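Side-chain contact in sugar ABC transporter, sugar-binding protein (Streptococcus pneumoniae, PDB 2HEU), which probably captures a sugar, most likely raffinose-type oligosaccharides, outside the cell and delivers it to an ABC importer: residues Ile131-Lys135 with Asp136-Glu140. Sequence-based numbering, arbitrary orientation.
Sequences IYYNK and DKFEE
Asn134 ends strand 129-134 and at once opens helix 135-141: its backbone O accepts Phe138 N at 3.0 Å, nearly straight (169°) and in the carbonyl plane, and the next bond of the series, Glu139 N to Lys135 O, continues the helix. Beside this junction the rings of Tyr133 and Phe138 meet. Tyr133 CD2 lies over the centre of one face of the Phe138 ring, 3.7 Å from Phe138 CD2, while Tyr133 CB touches Phe138 CE1 and CZ. The ring planes are inclined at 49°, an oblique pairing. Tyr133 reaches this place because its CG is tucked between backbone N and carbonyl carbon (chi1 73°). Both side chains also touch Met253 of strand 253-257; Phe138 is buried, where a wholly apolar ring fits, whereas Tyr133 is partly exposed and can carry a hydroxyl. Asn134 is the N-cap residue, a position that favours a short polar side chain. The Lys137 chain bends at chi2 and chi3, carrying NZ to Glu140 OE1 in a salt bridge seen in one of two conformers of Glu140, so probably part-time. Asp136 OD1 instead accepts Lys272 N, tying the first turn to the segment leading into strand 273-276. Acidic Asp136 near the amino end should be favoured by the helix dipole, and exposed Glu139 suits solvent. The apolar ring pair is thus consistent with burying one side of the first turn while its polar side chains find partners in the chain or solvent.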
loop_
_atom_site.group_PDB
_atom_site.type_symbol
_atom_site.label_atom_id
_atom_site.label_comp_id
_atom_site.label_asym_id
_atom_site.label_seq_id
_atom_site.Cartn_x
_atom_site.Cartn_y
_atom_site.Cartn_z
ATOM N N ILE A 131 -10.950 5.055 -3.607
ATOM C CA ILE A 131 -12.348 4.723 -3.527
ATOM C C ILE A 131 -12.718 3.910 -4.774
ATOM O O ILE A 131 -12.585 4.382 -5.903
ATOM C CB ILE A 131 -13.296 5.945 -3.458
ATOM C CG1 ILE A 131 -12.802 6.943 -2.375
ATOM C CG2 ILE A 131 -14.684 5.526 -3.222
ATOM C CD1 ILE A 131 -12.795 6.410 -0.964
ATOM N N TYR A 132 -13.157 2.654 -4.555
ATOM C CA TYR A 132 -13.800 1.872 -5.672
ATOM C C TYR A 132 -15.161 2.389 -5.888
ATOM O O TYR A 132 -15.894 2.721 -4.940
ATOM C CB TYR A 132 -13.879 0.379 -5.250
ATOM C CG TYR A 132 -12.529 -0.282 -5.195
ATOM C CD1 TYR A 132 -12.036 -0.927 -6.333
ATOM C CD2 TYR A 132 -11.735 -0.247 -4.090
ATOM C CE1 TYR A 132 -10.798 -1.554 -6.319
ATOM C CE2 TYR A 132 -10.503 -0.850 -4.078
ATOM C CZ TYR A 132 -10.039 -1.513 -5.217
ATOM O OH TYR A 132 -8.812 -2.147 -5.234
ATOM N N TYR A 133 -15.563 2.466 -7.183
ATOM C CA TYR A 133 -16.924 2.903 -7.474
ATOM C C TYR A 133 -17.450 2.152 -8.660
ATOM O O TYR A 133 -16.729 1.559 -9.504
ATOM C CB TYR A 133 -16.987 4.433 -7.732
ATOM C CG TYR A 133 -16.408 4.941 -9.049
ATOM C CD1 TYR A 133 -15.045 5.063 -9.257
ATOM C CD2 TYR A 133 -17.271 5.304 -10.067
ATOM C CE1 TYR A 133 -14.554 5.534 -10.439
ATOM C CE2 TYR A 133 -16.760 5.756 -11.287
ATOM C CZ TYR A 133 -15.401 5.885 -11.458
ATOM O OH TYR A 133 -14.918 6.341 -12.650
ATOM N N ASN A 134 -18.779 2.148 -8.756
ATOM C CA ASN A 134 -19.516 1.465 -9.808
ATOM C C ASN A 134 -19.765 2.427 -10.977
ATOM O O ASN A 134 -20.618 3.311 -10.868
ATOM C CB ASN A 134 -20.817 0.974 -9.211
ATOM C CG ASN A 134 -21.713 0.147 -10.098
ATOM O OD1 ASN A 134 -22.352 -0.853 -9.559
ATOM N ND2 ASN A 134 -21.789 0.437 -11.322
ATOM N N LYS A 135 -18.997 2.238 -12.066
ATOM C CA LYS A 135 -19.128 3.176 -13.181
ATOM C C LYS A 135 -20.503 3.168 -13.769
ATOM O O LYS A 135 -21.061 4.207 -14.200
ATOM C CB LYS A 135 -18.104 2.875 -14.269
ATOM C CG LYS A 135 -16.679 3.042 -13.899
ATOM C CD LYS A 135 -15.734 2.718 -15.084
ATOM C CE LYS A 135 -14.322 3.030 -14.877
ATOM N NZ LYS A 135 -13.485 2.626 -16.042
ATOM N N ASP A 136 -21.108 1.983 -13.889
ATOM C CA ASP A 136 -22.423 1.816 -14.516
ATOM C C ASP A 136 -23.452 2.585 -13.776
ATOM O O ASP A 136 -24.271 3.316 -14.360
ATOM C CB ASP A 136 -22.873 0.350 -14.604
ATOM C CG ASP A 136 -21.986 -0.540 -15.444
ATOM O OD1 ASP A 136 -20.784 -0.340 -15.535
ATOM O OD2 ASP A 136 -22.521 -1.578 -15.910
ATOM N N LYS A 137 -23.474 2.467 -12.450
ATOM C CA LYS A 137 -24.425 3.181 -11.627
ATOM C C LYS A 137 -24.160 4.651 -11.623
ATOM O O LYS A 137 -25.135 5.448 -11.638
ATOM C CB LYS A 137 -24.504 2.626 -10.200
ATOM C CG LYS A 137 -25.154 1.289 -10.141
ATOM C CD LYS A 137 -26.597 1.282 -10.638
ATOM C CE LYS A 137 -27.557 1.757 -9.694
ATOM N NZ LYS A 137 -28.955 1.331 -10.160
ATOM N N PHE A 138 -22.936 5.077 -11.557
ATOM C CA PHE A 138 -22.687 6.508 -11.649
ATOM C C PHE A 138 -23.256 7.035 -12.997
ATOM O O PHE A 138 -23.799 8.136 -13.044
ATOM C CB PHE A 138 -21.167 6.858 -11.559
ATOM C CG PHE A 138 -20.627 7.002 -10.162
ATOM C CD1 PHE A 138 -20.974 6.140 -9.146
ATOM C CD2 PHE A 138 -19.775 8.039 -9.851
ATOM C CE1 PHE A 138 -20.439 6.287 -7.876
ATOM C CE2 PHE A 138 -19.245 8.198 -8.554
ATOM C CZ PHE A 138 -19.625 7.311 -7.569
ATOM N N GLU A 139 -23.003 6.346 -14.071
ATOM C CA GLU A 139 -23.523 6.816 -15.397
ATOM C C GLU A 139 -25.027 6.860 -15.358
ATOM O O GLU A 139 -25.655 7.855 -15.813
ATOM C CB GLU A 139 -22.952 5.931 -16.491
ATOM C CG GLU A 139 -23.212 6.496 -17.850
ATOM C CD GLU A 139 -22.786 5.581 -18.949
ATOM O OE1 GLU A 139 -22.798 4.341 -18.730
ATOM O OE2 GLU A 139 -22.509 6.104 -20.063
ATOM N N GLU A 140 -25.699 5.874 -14.786
ATOM C CA GLU A 140 -27.216 5.791 -14.803
ATOM C C GLU A 140 -27.795 6.888 -13.952
ATOM O O GLU A 140 -28.970 7.314 -14.162
ATOM C CB GLU A 140 -27.714 4.435 -14.231
ATOM C CG GLU A 140 -29.322 4.287 -14.011
ATOM C CD GLU A 140 -29.711 3.103 -13.145
ATOM O OE1 GLU A 140 -28.823 2.419 -12.644
ATOM O OE2 GLU A 140 -30.906 2.836 -12.965
#